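Local coordinates for aeromonas extracellular serine protease (Aeromonas sobria, PDB 3HJR), which cleaves peptide bonds after paired basic residues, one of them lysine, as a kexin-like calcium-binding serine protease and probable virulence factor, at residues T463-T468 and S542-W547. Sequence-based numbering, arbitrary orientation.
Sequences TTRIAT and SAQGTW
I466 meets W547 and A543 across the paired strands. Its CG1 lies 3.7 Å from W547 CD1, and the two side chains meet at a slant. The other branch is anti to the backbone N, and I466 CG2 lies 4.1 Å from A543 CB. The indole is turned so that W547 NE1 gives a hydrogen bond of 2.9 Å to A543 O, near the ring plane. That bond ties the residues just before the strand to W547 and helps hold the ring's rotation.

Two antiparallel hydrogen-bonded pairs carry the backbone. T464 and W547 exchange both bonds, and so do I466 and G545. The straightest of the four runs from G545 N to I466 O, 169°. Between them R465 and T546 form a non-hydrogen-bonded pair on the other face. There a water lies 2.7 Å from T546 OG1, hydrogen-bonded to it, and accepts a weak bond from R465 NE. T546 CG2 also packs on T463 CB, at 3.7 Å. At the backbone angles of G545 a side chain would press on the carbonyl O of Q544, so the position calls for glycine.

Past the strand ends, Q544 adds one more link. Its extended chain brings Q544 NE2 to A467 O at 2.9 Å; the bond is almost straight (177°), but the donor stands above the carbonyl plane. The R465 side chain runs alongside that of Q544, the guanidinium and amide planes 23° apart.

Further out, L590 touches T464, I466 and W547, and F538 and the indole pack edge-to-face. Q441 bonds T464 OG1 and R465 O. Strand 460-466 is an outermost strand of its antiparallel sheet, here joined to 545-553 within the beta-sandwich P-domain of kexin-like proteases.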
ATOM      1  N   THR A 463      23.917  16.175  -6.518  1.00  8.07           N
ATOM      2  CA  THR A 463      24.039  16.154  -5.077  1.00  7.81           C
ATOM      3  C   THR A 463      23.544  17.423  -4.420  1.00  6.57           C
ATOM      4  O   THR A 463      23.480  18.493  -5.028  1.00  7.51           O
ATOM      5  CB  THR A 463      25.496  15.920  -4.650  1.00  7.51           C
ATOM      6  OG1 THR A 463      26.360  16.978  -5.128  1.00  7.66           O
ATOM      7  CG2 THR A 463      26.067  14.611  -5.257  1.00  7.30           C
ATOM      8  N   THR A 464      23.210  17.286  -3.153  1.00  7.51           N
ATOM      9  CA  THR A 464      22.892  18.422  -2.295  1.00  6.49           C
ATOM     10  C   THR A 464      23.242  18.103  -0.853  1.00  6.47           C
ATOM     11  O   THR A 464      23.036  16.983  -0.407  1.00  7.15           O
ATOM     12  CB  THR A 464      21.392  18.845  -2.406  1.00  7.20           C
ATOM     13  OG1 THR A 464      21.169  20.069  -1.682  1.00  8.04           O
ATOM     14  CG2 THR A 464      20.469  17.814  -1.765  1.00  7.86           C
ATOM     15  N   ARG A 465      23.752  19.090  -0.129  1.00  5.23           N
ATOM     16  CA  ARG A 465      24.145  18.886   1.258  1.00  6.07           C
ATOM     17  C   ARG A 465      23.092  19.387   2.176  1.00  5.57           C
ATOM     18  O   ARG A 465      22.692  20.544   2.094  1.00  6.09           O
ATOM     19  CB  ARG A 465      25.472  19.569   1.602  1.00  5.62           C
ATOM     20  CG  ARG A 465      26.057  19.105   2.941  1.00  7.18           C
ATOM     21  CD  ARG A 465      27.498  19.520   3.188  1.00  5.15           C
ATOM     22  NE  ARG A 465      27.932  19.099   4.520  1.00  8.55           N
ATOM     23  CZ  ARG A 465      27.747  19.787   5.622  1.00  7.70           C
ATOM     24  NH1 ARG A 465      28.197  19.304   6.785  1.00  9.90           N
ATOM     25  NH2 ARG A 465      27.108  20.957   5.597  1.00 10.08           N
ATOM     26  N   ILE A 466      22.655  18.501   3.057  1.00  6.96           N
ATOM     27  CA  ILE A 466      21.806  18.871   4.180  1.00  7.02           C
ATOM     28  C   ILE A 466      22.727  19.267   5.333  1.00  7.47           C
ATOM     29  O   ILE A 466      23.510  18.450   5.827  1.00  7.52           O
ATOM     30  CB  ILE A 466      20.902  17.671   4.568  1.00  7.91           C
ATOM     31  CG1 ILE A 466      19.843  17.391   3.465  1.00  8.47           C
ATOM     32  CG2 ILE A 466      20.193  17.915   5.912  1.00  8.67           C
ATOM     33  CD1 ILE A 466      18.781  18.468   3.342  1.00 10.25           C
ATOM     34  N   ALA A 467      22.648  20.522   5.736  1.00  8.20           N
ATOM     35  CA  ALA A 467      23.480  21.056   6.828  1.00  8.87           C
ATOM     36  C   ALA A 467      22.945  20.748   8.222  1.00  9.84           C
ATOM     37  O   ALA A 467      23.713  20.732   9.194  1.00 10.51           O
ATOM     38  CB  ALA A 467      23.640  22.574   6.667  1.00  8.98           C
ATOM     39  N   THR A 468      21.639  20.527   8.314  1.00 10.29           N
ATOM     40  CA  THR A 468      20.955  20.477   9.610  1.00 11.26           C
ATOM     41  C   THR A 468      21.121  19.091  10.209  1.00 11.01           C
ATOM     42  O   THR A 468      20.897  18.094   9.517  1.00 11.84           O
ATOM     43  CB  THR A 468      19.448  20.763   9.420  1.00 11.35           C
ATOM     44  OG1 THR A 468      19.251  22.006   8.757  1.00 12.24           O
ATOM     45  CG2 THR A 468      18.730  20.927  10.757  1.00 11.79           C
ATOM     46  N   SER A 542      21.322   9.529  10.239  1.00  9.49           N
ATOM     47  CA  SER A 542      21.642  10.944  10.346  1.00  9.36           C
ATOM     48  C   SER A 542      21.376  11.677   8.995  1.00  8.17           C
ATOM     49  O   SER A 542      21.754  11.200   7.964  1.00  9.66           O
ATOM     50  CB  SER A 542      23.118  11.076  10.756  1.00  9.82           C
ATOM     51  OG  SER A 542      23.492  12.433  10.776  1.00 12.12           O
ATOM     52  N   ALA A 543      20.704  12.824   9.012  1.00  7.19           N
ATOM     53  CA  ALA A 543      20.452  13.559   7.761  1.00  6.56           C
ATOM     54  C   ALA A 543      21.649  14.390   7.274  1.00  6.76           C
ATOM     55  O   ALA A 543      21.717  14.735   6.100  1.00  6.20           O
ATOM     56  CB  ALA A 543      19.257  14.482   7.926  1.00  7.55           C
ATOM     57  N   GLN A 544      22.551  14.762   8.175  1.00  6.33           N
ATOM     58  CA  GLN A 544      23.554  15.767   7.844  1.00  6.74           C
ATOM     59  C   GLN A 544      24.574  15.194   6.909  1.00  6.62           C
ATOM     60  O   GLN A 544      25.070  14.103   7.143  1.00  6.70           O
ATOM     61  CB  GLN A 544      24.251  16.271   9.110  1.00  7.35           C
ATOM     62  CG  GLN A 544      25.164  17.425   8.894  1.00  9.10           C
ATOM     63  CD  GLN A 544      25.846  17.811  10.164  1.00 11.64           C
ATOM     64  OE1 GLN A 544      26.639  17.031  10.695  1.00 15.70           O
ATOM     65  NE2 GLN A 544      25.550  18.992  10.660  1.00 13.69           N
ATOM     66  N   GLY A 545      24.866  15.918   5.828  1.00  5.45           N
ATOM     67  CA  GLY A 545      25.778  15.433   4.815  1.00  6.06           C
ATOM     68  C   GLY A 545      25.200  15.487   3.420  1.00  5.31           C
ATOM     69  O   GLY A 545      24.119  15.987   3.187  1.00  6.01           O
ATOM     70  N   THR A 546      25.938  14.916   2.486  1.00  5.83           N
ATOM     71  CA  THR A 546      25.584  14.975   1.095  1.00  5.92           C
ATOM     72  C   THR A 546      24.703  13.811   0.696  1.00  5.85           C
ATOM     73  O   THR A 546      25.077  12.630   0.891  1.00  6.62           O
ATOM     74  CB  THR A 546      26.850  15.040   0.250  1.00  6.08           C
ATOM     75  OG1 THR A 546      27.493  16.304   0.464  1.00  4.88           O
ATOM     76  CG2 THR A 546      26.533  15.007  -1.227  1.00  7.95           C
ATOM     77  N   TRP A 547      23.542  14.159   0.150  1.00  6.81           N
ATOM     78  CA  TRP A 547      22.621  13.195  -0.466  1.00  6.25           C
ATOM     79  C   TRP A 547      22.812  13.230  -1.991  1.00  7.17           C
ATOM     80  O   TRP A 547      23.028  14.306  -2.589  1.00  7.08           O
ATOM     81  CB  TRP A 547      21.179  13.554  -0.104  1.00  6.48           C
ATOM     82  CG  TRP A 547      20.856  13.385   1.339  1.00  8.04           C
ATOM     83  CD1 TRP A 547      21.233  14.196   2.356  1.00  7.94           C
ATOM     84  CD2 TRP A 547      20.110  12.314   1.923  1.00  5.82           C
ATOM     85  NE1 TRP A 547      20.776  13.694   3.553  1.00  8.63           N
ATOM     86  CE2 TRP A 547      20.089  12.534   3.309  1.00  7.48           C
ATOM     87  CE3 TRP A 547      19.493  11.157   1.411  1.00  6.40           C
ATOM     88  CZ2 TRP A 547      19.441  11.676   4.190  1.00  8.17           C
ATOM     89  CZ3 TRP A 547      18.849  10.315   2.271  1.00  6.64           C
ATOM     90  CH2 TRP A 547      18.823  10.580   3.667  1.00  7.21           C
TER
HETATM   91  O   HOH W   1      28.900  16.374   2.819  1.00 24.57           O